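Local coordinates for SprT-like domain-containing protein Spartan (Homo sapiens, PDB 6MDX) that cleaves proteins covalently cross-linked to DNA, acting as a DNA-dependent zinc metalloprotease that safeguards the genome during DNA synthesis, at residues L2-A7 and S114-N119; P14-Q19 and V39-R44; E83-Y88 and P103-H108; R134-R139 and A157-P162. All coordinates share one frame; numbering follows the deposited sequence. Where two conformers were deposited one is given.

Interaction 1. Residues L2-A7 and S114-N119; sequences LSLVDA and SLTGAN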
# COMPACT_ATOMS: atom_id res chain seq x y z
N LEU A 2 -14.36 18.62 -4.92
CA LEU A 2 -13.56 17.38 -4.78
C LEU A 2 -13.27 17.08 -3.30
O LEU A 2 -12.61 16.10 -3.02
CB LEU A 2 -12.26 17.54 -5.56
CG LEU A 2 -12.41 17.57 -7.08
CD1 LEU A 2 -11.07 17.74 -7.76
CD2 LEU A 2 -13.12 16.34 -7.62
N SER A 3 -13.71 17.95 -2.39
CA SER A 3 -13.58 17.77 -0.94
C SER A 3 -14.08 16.39 -0.49
O SER A 3 -15.12 15.90 -0.92
CB SER A 3 -14.30 18.83 -0.16
OG SER A 3 -14.04 18.65 1.22
N LEU A 4 -13.27 15.75 0.35
CA LEU A 4 -13.57 14.41 0.91
C LEU A 4 -13.90 14.50 2.40
O LEU A 4 -14.42 13.52 2.99
CB LEU A 4 -12.36 13.48 0.76
CG LEU A 4 -11.94 13.08 -0.65
CD1 LEU A 4 -10.59 12.37 -0.62
CD2 LEU A 4 -12.99 12.23 -1.34
N VAL A 5 -13.55 15.61 3.03
CA VAL A 5 -13.62 15.73 4.46
C VAL A 5 -14.97 16.32 4.89
O VAL A 5 -15.20 17.50 4.72
CB VAL A 5 -12.47 16.56 5.03
CG1 VAL A 5 -12.56 16.73 6.54
CG2 VAL A 5 -11.13 15.96 4.61
N ASP A 6 -15.78 15.48 5.53
CA ASP A 6 -16.98 15.93 6.25
C ASP A 6 -17.09 15.16 7.57
O ASP A 6 -16.12 14.51 7.97
CB ASP A 6 -18.24 15.74 5.41
CG ASP A 6 -18.62 14.28 5.21
OD1 ASP A 6 -17.85 13.40 5.70
OD2 ASP A 6 -19.66 14.05 4.58
N ALA A 7 -18.25 15.26 8.27
CA ALA A 7 -18.40 14.58 9.59
C ALA A 7 -18.21 13.07 9.47
O ALA A 7 -17.65 12.42 10.39
CB ALA A 7 -19.74 14.91 10.21
N SER A 114 -4.44 18.78 -1.28
CA SER A 114 -4.91 20.13 -1.55
C SER A 114 -6.32 20.10 -2.13
O SER A 114 -7.18 20.89 -1.69
CB SER A 114 -3.99 20.82 -2.49
OG SER A 114 -4.49 22.11 -2.84
N LEU A 115 -6.56 19.19 -3.07
CA LEU A 115 -7.87 19.11 -3.74
C LEU A 115 -8.96 18.64 -2.77
O LEU A 115 -10.12 19.06 -2.86
CB LEU A 115 -7.77 18.16 -4.92
CG LEU A 115 -6.92 18.61 -6.10
CD1 LEU A 115 -6.63 17.47 -7.07
CD2 LEU A 115 -7.58 19.80 -6.80
N THR A 116 -8.59 17.77 -1.85
CA THR A 116 -9.59 16.99 -1.10
C THR A 116 -9.69 17.43 0.36
O THR A 116 -10.69 17.09 1.01
CB THR A 116 -9.26 15.49 -1.12
OG1 THR A 116 -8.00 15.26 -0.47
CG2 THR A 116 -9.20 14.89 -2.51
N GLY A 117 -8.63 18.02 0.94
CA GLY A 117 -8.62 18.22 2.38
C GLY A 117 -8.11 17.02 3.18
O GLY A 117 -7.99 17.12 4.41
N ALA A 118 -7.80 15.93 2.50
CA ALA A 118 -7.27 14.70 3.09
C ALA A 118 -5.83 14.90 3.56
O ALA A 118 -5.20 15.95 3.30
CB ALA A 118 -7.32 13.59 2.05
N ASN A 119 -5.31 13.84 4.18
CA ASN A 119 -3.96 13.83 4.78
C ASN A 119 -3.25 12.52 4.42
O ASN A 119 -2.86 11.71 5.30
CB ASN A 119 -3.99 14.08 6.29
CG ASN A 119 -2.60 14.41 6.81
OD1 ASN A 119 -1.94 15.28 6.26
ND2 ASN A 119 -2.13 13.65 7.77
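The isobutyl group of L4 lies alongside T116, both side chains pointing the same way, with L4 CD1 against CB and CG2 of T116. L4 was modelled in two conformers, so the apparent tightness of this overlap is doubtful. The backbones are joined by a nearly straight bond: L4 N donates to T116 O at 3.0 Å (175° at the hydrogen). The same oxygen also receives a CA-H...O contact from S3, with S3 CA 3.6 Å from T116 O, whereas the amide of S3 is buried without a partner. L2 and L115 also run side by side, L2 CD1 lying 4.2 Å from L115 CD2.

T116 holds its hydroxyl between its own backbone N and carbonyl carbon (chi1 63°), where OG1 accepts from A118 N at 3.1 Å and also bonds I112 O. With an alanine here, A118 N would probably lose its acceptor, and a gap would be likely to open under L4. V5 CG2 sits 3.4 Å from G117 O. G117 has positive phi; a CB here would be jammed against the carbonyl O of T116 and would crowd V5 CG2, which calls for glycine. L4 also packs on F25, V77 and W9. A glycine with positive phi, bridged by an ST turn from T116 to A118 and overlaid by the N-terminal segment, ends helix 103-116 of the SprT-like domain.

Interaction 2. Residues P14-Q19 and V39-R44; sequences PTPDLQ and VKWSVR
L18 reaches W41 with one methyl, CD2, which stands over the five-membered ring of the indole, 3.7 Å from its centroid and 10° off the normal, a CH-pi contact. Two torsions put it there: CG of L18 is anti to the backbone N (chi1 -180°), driving the branch out from the first turn of helix 18-29, and on the other side a chi1 of -69° sets the indole of W41 beside its own backbone N, which swings it back over the strand toward the helix. P16 comes in at about a right angle to the same tryptophan, its CG 4.0 Å from W41 CZ2. The other branch of L18 faces V39, although V39 was modelled in two conformers and its methyl positions are less certain.

Q19 bends at chi2, folding its amide back past V39 so that NE2 donates to V39 O at 2.8 Å. The acceptor lies in the plane of the Q19 amide, while the donor is tilted out of the V39 carbonyl plane. Strand 38-42 is an outermost strand of its sheet, where K40 pairs with I61 and L63; the Q19 amide bonds the carbonyl of V39, the residue before K40. A water lies in the plane of the W41 ring at its edge, accepting from W41 NE1 (2.9 Å) and from L18 N (3.0 Å) and donating to P16 O (2.9 Å).

The contact thus involves no charged pair: methyl-to-indole packing carries it, with one amide bond and one shared water, a chemistry that is probably little sensitive to pH.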
# COMPACT_ATOMS: atom_id res chain seq x y z
N PRO A 14 -19.84 1.25 7.23
CA PRO A 14 -20.33 -0.11 7.38
C PRO A 14 -20.20 -0.94 6.10
O PRO A 14 -19.98 -2.12 6.14
CB PRO A 14 -21.83 0.05 7.69
CG PRO A 14 -22.02 1.48 8.14
CD PRO A 14 -20.86 2.26 7.55
N THR A 15 -20.25 -0.26 4.95
CA THR A 15 -20.47 -0.86 3.67
C THR A 15 -19.62 -0.15 2.63
O THR A 15 -20.16 0.45 1.71
CB THR A 15 -21.96 -0.76 3.29
OG1 THR A 15 -22.32 0.62 3.34
CG2 THR A 15 -22.87 -1.55 4.19
N PRO A 16 -18.28 -0.16 2.76
CA PRO A 16 -17.44 0.57 1.84
C PRO A 16 -17.55 -0.12 0.48
O PRO A 16 -17.72 -1.36 0.39
CB PRO A 16 -16.03 0.44 2.43
CG PRO A 16 -16.10 -0.83 3.21
CD PRO A 16 -17.51 -0.89 3.77
N ASP A 17 -17.49 0.68 -0.58
CA ASP A 17 -17.54 0.16 -1.90
C ASP A 17 -16.19 0.44 -2.58
O ASP A 17 -16.00 1.49 -3.15
CB ASP A 17 -18.69 0.73 -2.71
CG ASP A 17 -18.86 0.16 -4.10
OD1 ASP A 17 -17.94 -0.54 -4.63
OD2 ASP A 17 -19.95 0.38 -4.66
N LEU A 18 -15.28 -0.54 -2.50
CA LEU A 18 -13.88 -0.33 -2.93
C LEU A 18 -13.82 -0.03 -4.43
O LEU A 18 -13.04 0.87 -4.81
CB LEU A 18 -13.05 -1.56 -2.57
CG LEU A 18 -11.57 -1.53 -2.92
CD1 LEU A 18 -10.88 -0.30 -2.42
CD2 LEU A 18 -10.89 -2.77 -2.35
N GLN A 19 -14.53 -0.78 -5.27
CA GLN A 19 -14.47 -0.59 -6.68
C GLN A 19 -15.00 0.80 -7.02
O GLN A 19 -14.38 1.52 -7.82
CB GLN A 19 -15.21 -1.68 -7.46
CG GLN A 19 -14.63 -3.06 -7.24
CD GLN A 19 -13.15 -3.09 -7.51
OE1 GLN A 19 -12.68 -2.50 -8.50
NE2 GLN A 19 -12.42 -3.78 -6.64
N VAL A 39 -7.66 -3.38 -8.14
CA VAL A 39 -7.66 -3.16 -6.70
C VAL A 39 -8.60 -4.19 -6.06
O VAL A 39 -9.71 -4.41 -6.52
CB VAL A 39 -8.08 -1.74 -6.28
CG1 VAL A 39 -9.57 -1.46 -6.46
CG2 VAL A 39 -7.69 -1.50 -4.83
N LYS A 40 -8.13 -4.85 -5.00
CA LYS A 40 -8.94 -5.83 -4.28
C LYS A 40 -8.67 -5.76 -2.78
O LYS A 40 -7.56 -5.38 -2.39
CB LYS A 40 -8.67 -7.25 -4.77
CG LYS A 40 -9.06 -7.49 -6.23
CD LYS A 40 -8.75 -8.86 -6.73
CE LYS A 40 -9.31 -9.09 -8.13
NZ LYS A 40 -10.78 -9.22 -8.16
N TRP A 41 -9.67 -6.19 -1.99
CA TRP A 41 -9.49 -6.53 -0.62
C TRP A 41 -8.66 -7.80 -0.52
O TRP A 41 -8.74 -8.70 -1.36
CB TRP A 41 -10.80 -6.75 0.08
CG TRP A 41 -11.65 -5.54 0.29
CD1 TRP A 41 -12.80 -5.22 -0.39
CD2 TRP A 41 -11.47 -4.51 1.27
NE1 TRP A 41 -13.34 -4.06 0.11
CE2 TRP A 41 -12.54 -3.61 1.12
CE3 TRP A 41 -10.49 -4.24 2.22
CZ2 TRP A 41 -12.64 -2.46 1.90
CZ3 TRP A 41 -10.63 -3.16 3.05
CH2 TRP A 41 -11.68 -2.26 2.87
N SER A 42 -7.86 -7.84 0.56
CA SER A 42 -7.22 -9.07 1.01
C SER A 42 -7.80 -9.43 2.38
O SER A 42 -7.74 -8.63 3.29
CB SER A 42 -5.75 -8.90 1.05
OG SER A 42 -5.19 -10.03 1.71
N VAL A 43 -8.34 -10.64 2.55
CA VAL A 43 -8.97 -10.94 3.85
C VAL A 43 -7.93 -11.46 4.84
O VAL A 43 -8.19 -11.38 6.05
CB VAL A 43 -10.17 -11.91 3.74
CG1 VAL A 43 -11.22 -11.39 2.76
CG2 VAL A 43 -9.73 -13.32 3.40
N ARG A 44 -6.77 -11.94 4.40
CA ARG A 44 -5.76 -12.41 5.36
C ARG A 44 -4.55 -11.51 5.57
O ARG A 44 -3.73 -11.77 6.46
CB ARG A 44 -5.17 -13.78 5.00
CG ARG A 44 -6.10 -14.95 5.26
CD ARG A 44 -5.42 -16.24 4.75
NE ARG A 44 -4.19 -16.60 5.45
CZ ARG A 44 -3.28 -17.43 4.97
NH1 ARG A 44 -3.44 -17.96 3.75
NH2 ARG A 44 -2.24 -17.76 5.72
O HOH W 1 -15.84 -3.07 -1.09

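Interaction 3. Residues E83-Y88 and P103-H108; sequences EMIHAY and PEFCKH. With ZN (zinc ion), chain E.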
# COMPACT_ATOMS: atom_id res chain seq x y z
N GLU A 83 -1.60 4.11 -2.18
CA GLU A 83 -1.22 3.05 -3.07
C GLU A 83 -1.45 3.41 -4.56
O GLU A 83 -0.64 3.09 -5.38
CB GLU A 83 -2.03 1.78 -2.81
CG GLU A 83 -1.90 1.21 -1.41
CD GLU A 83 -0.49 0.99 -0.91
OE1 GLU A 83 0.38 0.70 -1.71
OE2 GLU A 83 -0.30 1.13 0.34
N MSE A 84 -2.47 4.22 -4.83
CA MSE A 84 -2.73 4.66 -6.19
C MSE A 84 -1.65 5.61 -6.70
O MSE A 84 -1.36 5.59 -7.89
CB MSE A 84 -4.14 5.27 -6.32
CG MSE A 84 -5.27 4.21 -6.17
SE MSE A 84 -7.04 5.04 -6.17
CE MSE A 84 -7.19 5.39 -8.08
N ILE A 85 -1.02 6.40 -5.81
CA ILE A 85 0.10 7.20 -6.22
C ILE A 85 1.27 6.31 -6.65
O ILE A 85 1.87 6.48 -7.71
CB ILE A 85 0.53 8.18 -5.14
CG1 ILE A 85 -0.57 9.19 -4.82
CG2 ILE A 85 1.81 8.87 -5.58
CD1 ILE A 85 -0.26 9.98 -3.57
N HIS A 86 1.57 5.28 -5.83
CA HIS A 86 2.61 4.31 -6.29
C HIS A 86 2.24 3.72 -7.65
O HIS A 86 3.10 3.54 -8.51
CB HIS A 86 2.84 3.20 -5.24
CG HIS A 86 3.50 3.62 -3.96
ND1 HIS A 86 4.70 4.26 -3.90
CD2 HIS A 86 3.14 3.41 -2.67
CE1 HIS A 86 5.03 4.43 -2.62
NE2 HIS A 86 4.09 3.94 -1.84
N ALA A 87 1.00 3.30 -7.83
CA ALA A 87 0.57 2.71 -9.07
C ALA A 87 0.77 3.72 -10.25
O ALA A 87 1.20 3.32 -11.31
CB ALA A 87 -0.85 2.31 -8.99
N TYR A 88 0.38 4.97 -10.02
CA TYR A 88 0.51 6.00 -11.07
C TYR A 88 1.98 6.18 -11.47
O TYR A 88 2.28 6.24 -12.66
CB TYR A 88 -0.08 7.32 -10.58
CG TYR A 88 -0.08 8.39 -11.66
CD1 TYR A 88 -1.09 8.40 -12.61
CD2 TYR A 88 0.96 9.29 -11.78
CE1 TYR A 88 -1.09 9.34 -13.62
CE2 TYR A 88 0.96 10.25 -12.77
CZ TYR A 88 -0.08 10.28 -13.68
OH TYR A 88 -0.03 11.15 -14.77
N PRO A 103 10.44 12.84 -4.08
CA PRO A 103 9.74 14.03 -4.54
C PRO A 103 8.54 13.73 -5.46
O PRO A 103 7.52 14.40 -5.33
CB PRO A 103 10.90 14.81 -5.21
CG PRO A 103 12.08 14.40 -4.38
CD PRO A 103 11.90 12.90 -4.32
N GLU A 104 8.68 12.75 -6.35
CA GLU A 104 7.59 12.43 -7.32
C GLU A 104 6.33 11.93 -6.59
O GLU A 104 5.18 12.31 -6.95
CB GLU A 104 8.06 11.45 -8.38
CG GLU A 104 9.21 11.97 -9.24
CD GLU A 104 8.91 13.36 -9.78
OE1 GLU A 104 9.71 14.31 -9.45
OE2 GLU A 104 7.86 13.52 -10.44
N PHE A 105 6.50 11.05 -5.60
CA PHE A 105 5.38 10.62 -4.73
C PHE A 105 4.75 11.81 -4.02
O PHE A 105 3.52 11.99 -3.99
CB PHE A 105 5.85 9.61 -3.67
CG PHE A 105 4.73 9.01 -2.87
CD1 PHE A 105 4.21 9.64 -1.76
CD2 PHE A 105 4.17 7.81 -3.30
CE1 PHE A 105 3.14 9.11 -1.06
CE2 PHE A 105 3.07 7.30 -2.61
CZ PHE A 105 2.58 7.93 -1.50
N CYS A 106 5.61 12.65 -3.43
CA CYS A 106 5.17 13.68 -2.58
C CYS A 106 4.43 14.77 -3.37
O CYS A 106 3.55 15.44 -2.81
CB CYS A 106 6.36 14.27 -1.82
SG CYS A 106 6.97 13.16 -0.53
N LYS A 107 4.77 14.96 -4.63
CA LYS A 107 4.04 15.93 -5.49
C LYS A 107 2.56 15.53 -5.60
O LYS A 107 1.66 16.34 -5.37
CB LYS A 107 4.67 16.08 -6.86
CG LYS A 107 6.00 16.81 -6.82
CD LYS A 107 6.77 16.71 -8.08
CE LYS A 107 8.21 17.06 -7.79
NZ LYS A 107 9.07 16.95 -8.99
N HIS A 108 2.29 14.27 -5.92
CA HIS A 108 0.91 13.82 -6.00
C HIS A 108 0.20 13.84 -4.64
O HIS A 108 -0.99 14.18 -4.52
CB HIS A 108 0.83 12.41 -6.61
CG HIS A 108 1.27 12.37 -8.03
ND1 HIS A 108 0.46 12.82 -9.05
CD2 HIS A 108 2.43 11.95 -8.63
CE1 HIS A 108 1.11 12.72 -10.18
NE2 HIS A 108 2.35 12.16 -9.97
ZN ZN E . 4.17 3.78 0.22
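With chi1 at -173°, F105 stretches its phenyl ring away from its own backbone N and across to helix 73-91, while H86 (chi1 -69°) keeps its imidazole on the side of its backbone N, where the two rings meet. F105 CE2 comes to rest over the centre of the imidazole, 3.5 Å from H86 CE1, with the two ring planes inclined at 41°. Beside them the branch methyl of I85 presses on a face of the phenyl, I85 CG2 lying 3.4 Å from F105 CD2, and I85 CG2 also touches H108 CB (3.8 Å). The axes of segments 83-88 and 103-108 approach to 9.8 Å.

This is the HExxH motif of a zinc metallopeptidase: H86 NE2 binds the catalytic zinc at 2.1 Å, H82 and H101 supply the other protein ligands, and E83 is the active-site glutamate. F105 also meets the rings of H82 and H101, the latter edge-to-face, so one hydrophobic side chain is a second-shell neighbour of all three ligands and probably limits how the H86 imidazole can tilt.

Farther along, Y88 and H108 cross at about a right angle, Y88 CE2 being 3.6 Å from H108 CE1. Their polar ends are held elsewhere, Y88 OH by Q33 and H108 ND1 by R111.

Interaction 4. Residues R134-R139 and A157-P162; sequences RRHWWR and ATNREP. With EDO (1,2-ethanediol), chain C; nucleotides of chain B.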
# COMPACT_ATOMS: atom_id res chain seq x y z
N ARG A 134 8.03 -3.31 15.28
CA ARG A 134 8.21 -4.21 14.15
C ARG A 134 8.58 -3.40 12.91
O ARG A 134 7.78 -3.28 11.95
CB ARG A 134 6.90 -4.97 13.94
CG ARG A 134 7.01 -6.15 12.99
CD ARG A 134 5.78 -6.13 12.09
NE ARG A 134 5.71 -4.81 11.47
CZ ARG A 134 4.62 -4.23 11.01
NH1 ARG A 134 3.53 -4.94 10.77
NH2 ARG A 134 4.66 -2.93 10.76
N ARG A 135 9.76 -2.80 12.94
CA ARG A 135 10.16 -1.72 12.09
C ARG A 135 11.27 -2.08 11.10
O ARG A 135 11.64 -1.24 10.27
CB ARG A 135 10.63 -0.55 12.97
CG ARG A 135 11.90 -0.83 13.76
CD ARG A 135 12.34 0.42 14.57
NE ARG A 135 12.50 1.57 13.70
CZ ARG A 135 11.57 2.49 13.43
NH1 ARG A 135 11.78 3.33 12.43
NH2 ARG A 135 10.44 2.54 14.13
N HIS A 136 11.80 -3.32 11.12
CA HIS A 136 12.78 -3.74 10.15
C HIS A 136 12.05 -4.49 9.02
O HIS A 136 11.41 -5.51 9.30
CB HIS A 136 13.83 -4.62 10.81
CG HIS A 136 14.54 -3.91 11.92
ND1 HIS A 136 15.62 -3.14 11.66
CD2 HIS A 136 14.28 -3.85 13.23
CE1 HIS A 136 16.03 -2.60 12.79
NE2 HIS A 136 15.22 -2.96 13.76
N TRP A 137 12.10 -3.91 7.82
CA TRP A 137 11.25 -4.40 6.69
C TRP A 137 12.13 -4.77 5.53
O TRP A 137 13.07 -4.08 5.15
CB TRP A 137 10.27 -3.35 6.15
CG TRP A 137 9.24 -2.85 7.10
CD1 TRP A 137 9.07 -3.07 8.44
CD2 TRP A 137 8.13 -2.05 6.69
NE1 TRP A 137 7.96 -2.41 8.89
CE2 TRP A 137 7.35 -1.80 7.83
CE3 TRP A 137 7.72 -1.57 5.44
CZ2 TRP A 137 6.17 -1.06 7.78
CZ3 TRP A 137 6.56 -0.82 5.40
CH2 TRP A 137 5.81 -0.57 6.54
N TRP A 138 11.81 -5.93 4.93
CA TRP A 138 12.37 -6.33 3.67
C TRP A 138 11.23 -6.66 2.72
O TRP A 138 10.17 -7.05 3.17
CB TRP A 138 13.22 -7.62 3.81
CG TRP A 138 14.42 -7.50 4.69
CD1 TRP A 138 15.70 -7.35 4.24
CD2 TRP A 138 14.47 -7.46 6.13
NE1 TRP A 138 16.56 -7.25 5.31
CE2 TRP A 138 15.85 -7.33 6.47
CE3 TRP A 138 13.55 -7.57 7.15
CZ2 TRP A 138 16.27 -7.26 7.80
CZ3 TRP A 138 13.97 -7.56 8.47
CH2 TRP A 138 15.33 -7.39 8.78
N ARG A 139 11.49 -6.51 1.42
CA ARG A 139 10.57 -7.06 0.40
C ARG A 139 11.37 -7.91 -0.58
O ARG A 139 12.45 -7.55 -1.05
CB ARG A 139 9.71 -5.97 -0.26
CG ARG A 139 8.53 -6.57 -1.04
CD ARG A 139 7.65 -5.61 -1.78
NE ARG A 139 6.40 -6.24 -2.13
CZ ARG A 139 5.45 -5.69 -2.88
NH1 ARG A 139 5.63 -4.48 -3.40
NH2 ARG A 139 4.33 -6.34 -3.09
N ALA A 157 10.92 -7.22 14.52
CA ALA A 157 11.24 -6.27 15.66
C ALA A 157 12.75 -6.24 15.91
O ALA A 157 13.21 -5.42 16.71
CB ALA A 157 10.46 -6.66 16.89
N THR A 158 13.52 -7.05 15.19
CA THR A 158 14.95 -7.01 15.25
C THR A 158 15.54 -7.05 13.85
O THR A 158 14.90 -7.56 12.87
CB THR A 158 15.53 -8.17 16.08
OG1 THR A 158 15.45 -9.38 15.32
CG2 THR A 158 14.83 -8.37 17.40
N ASN A 159 16.78 -6.57 13.77
CA ASN A 159 17.48 -6.45 12.52
C ASN A 159 18.13 -7.77 12.12
O ASN A 159 19.36 -7.96 12.19
CB ASN A 159 18.49 -5.31 12.53
CG ASN A 159 19.26 -5.21 11.24
OD1 ASN A 159 18.79 -5.63 10.18
ND2 ASN A 159 20.48 -4.69 11.31
N ARG A 160 17.30 -8.73 11.71
CA ARG A 160 17.77 -10.04 11.32
C ARG A 160 17.15 -10.40 9.95
O ARG A 160 15.94 -10.66 9.93
CB ARG A 160 17.39 -11.08 12.37
CG ARG A 160 17.88 -12.46 11.97
CD ARG A 160 18.07 -13.38 13.14
NE ARG A 160 19.24 -13.11 13.95
CZ ARG A 160 19.98 -14.06 14.51
NH1 ARG A 160 20.75 -13.76 15.55
NH2 ARG A 160 19.92 -15.29 14.04
N GLU A 161 17.93 -10.37 8.88
CA GLU A 161 17.38 -10.55 7.52
C GLU A 161 16.93 -11.99 7.33
O GLU A 161 17.42 -12.93 7.98
CB GLU A 161 18.34 -10.14 6.40
CG GLU A 161 19.43 -11.13 6.08
CD GLU A 161 20.44 -10.67 5.03
OE1 GLU A 161 21.14 -9.69 5.32
OE2 GLU A 161 20.53 -11.28 3.93
N PRO A 162 15.94 -12.22 6.45
CA PRO A 162 15.55 -13.58 6.13
C PRO A 162 16.76 -14.41 5.68
O PRO A 162 17.61 -13.92 4.91
CB PRO A 162 14.61 -13.42 4.97
CG PRO A 162 14.04 -12.04 5.17
CD PRO A 162 15.14 -11.19 5.76
C1 EDO C . 8.34 -2.02 -1.37
O1 EDO C . 7.54 -1.49 -0.31
C2 EDO C . 7.48 -1.80 -2.58
O2 EDO C . 7.88 -2.53 -3.70
OP3 DC B 1 11.31 -9.80 15.14
P DC B 1 9.71 -9.93 15.25
OP1 DC B 1 9.49 -10.36 16.67
OP2 DC B 1 8.98 -8.75 14.73
O5' DC B 1 9.35 -11.21 14.35
C5' DC B 1 10.36 -12.21 14.06
C4' DC B 1 9.79 -13.46 13.42
O4' DC B 1 9.64 -14.52 14.40
C3' DC B 1 8.42 -13.34 12.76
O3' DC B 1 8.33 -14.29 11.69
C2' DC B 1 7.48 -13.80 13.85
C1' DC B 1 8.27 -14.93 14.48
N1 DC B 1 7.96 -15.18 15.90
C2 DC B 1 6.87 -15.98 16.24
O2 DC B 1 6.18 -16.47 15.33
N3 DC B 1 6.60 -16.21 17.55
C4 DC B 1 7.35 -15.64 18.49
N4 DC B 1 7.04 -15.88 19.77
C5 DC B 1 8.47 -14.82 18.17
C6 DC B 1 8.72 -14.59 16.88
O HOH W 2 15.04 -3.31 16.69
O HOH W 3 19.45 -6.94 5.06
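P162 and N159 each lay a methylene over an aromatic ring. P162 CD stands 3.9 Å from the centroid of the five-membered ring of W138, 11° off the normal, and N159 CB lies 3.9 Å from the centroid of the H136 ring, over its face. Van der Waals packing extends the first of these: E161 CA, on the same face of the indole as P162, is 3.5 Å from W138 CZ2, while R160 O approaches W138 CH2 at 3.5 Å. In W138 CG points away from the carbonyl carbon (chi1 -64°), turning the indole off the strand to lie along the backbone of 160-162. With a serine in its place, P162 and E161 would probably lose the surface they pack on, leaving a gap beside the strand.

Waters make the polar links. One, in the plane of the H136 ring, bonds H136 NE2 (3.0 Å) and A157 O (2.8 Å). Another accepts from W138 NE1 at 2.9 Å and donates to E161 OE1. H136 ND1 is hydrogen-bonded to K182 NZ, tying this histidine to strand 180-184.

Nucleic acid meets the loop at its start, where A157 N gives a weak hydrogen bond to OP3 of nucleotide DC1 of chain B (2.7 Å). The arrangement belongs to the zinc-binding domain of Spartan, where a loop packs against aromatic residues in and beside strand 137-140 of a two-stranded antiparallel sheet and weakly binds a DNA phosphate through a backbone amide.

In the fold
From the N terminus, residues 2-7 meet the end of helix 103-116, so interaction 1 closes a loop that takes in most of the protease domain. Interactions 2 and 3 are nested inside it, one after the other: interaction 2 joins the start of helix 18-29 to the outer strand 38-42, and interaction 3 crosses helix 73-91 with the start of the same helix 103-116 at the catalytic zinc. Interaction 4 opens only after interaction 1 has closed, tying strand 137-140 to the following loop in the zinc-binding domain. Its centre lies about 35 Å from that of interaction 1, on the opposite side of the chain's centre, and no two contacts touch.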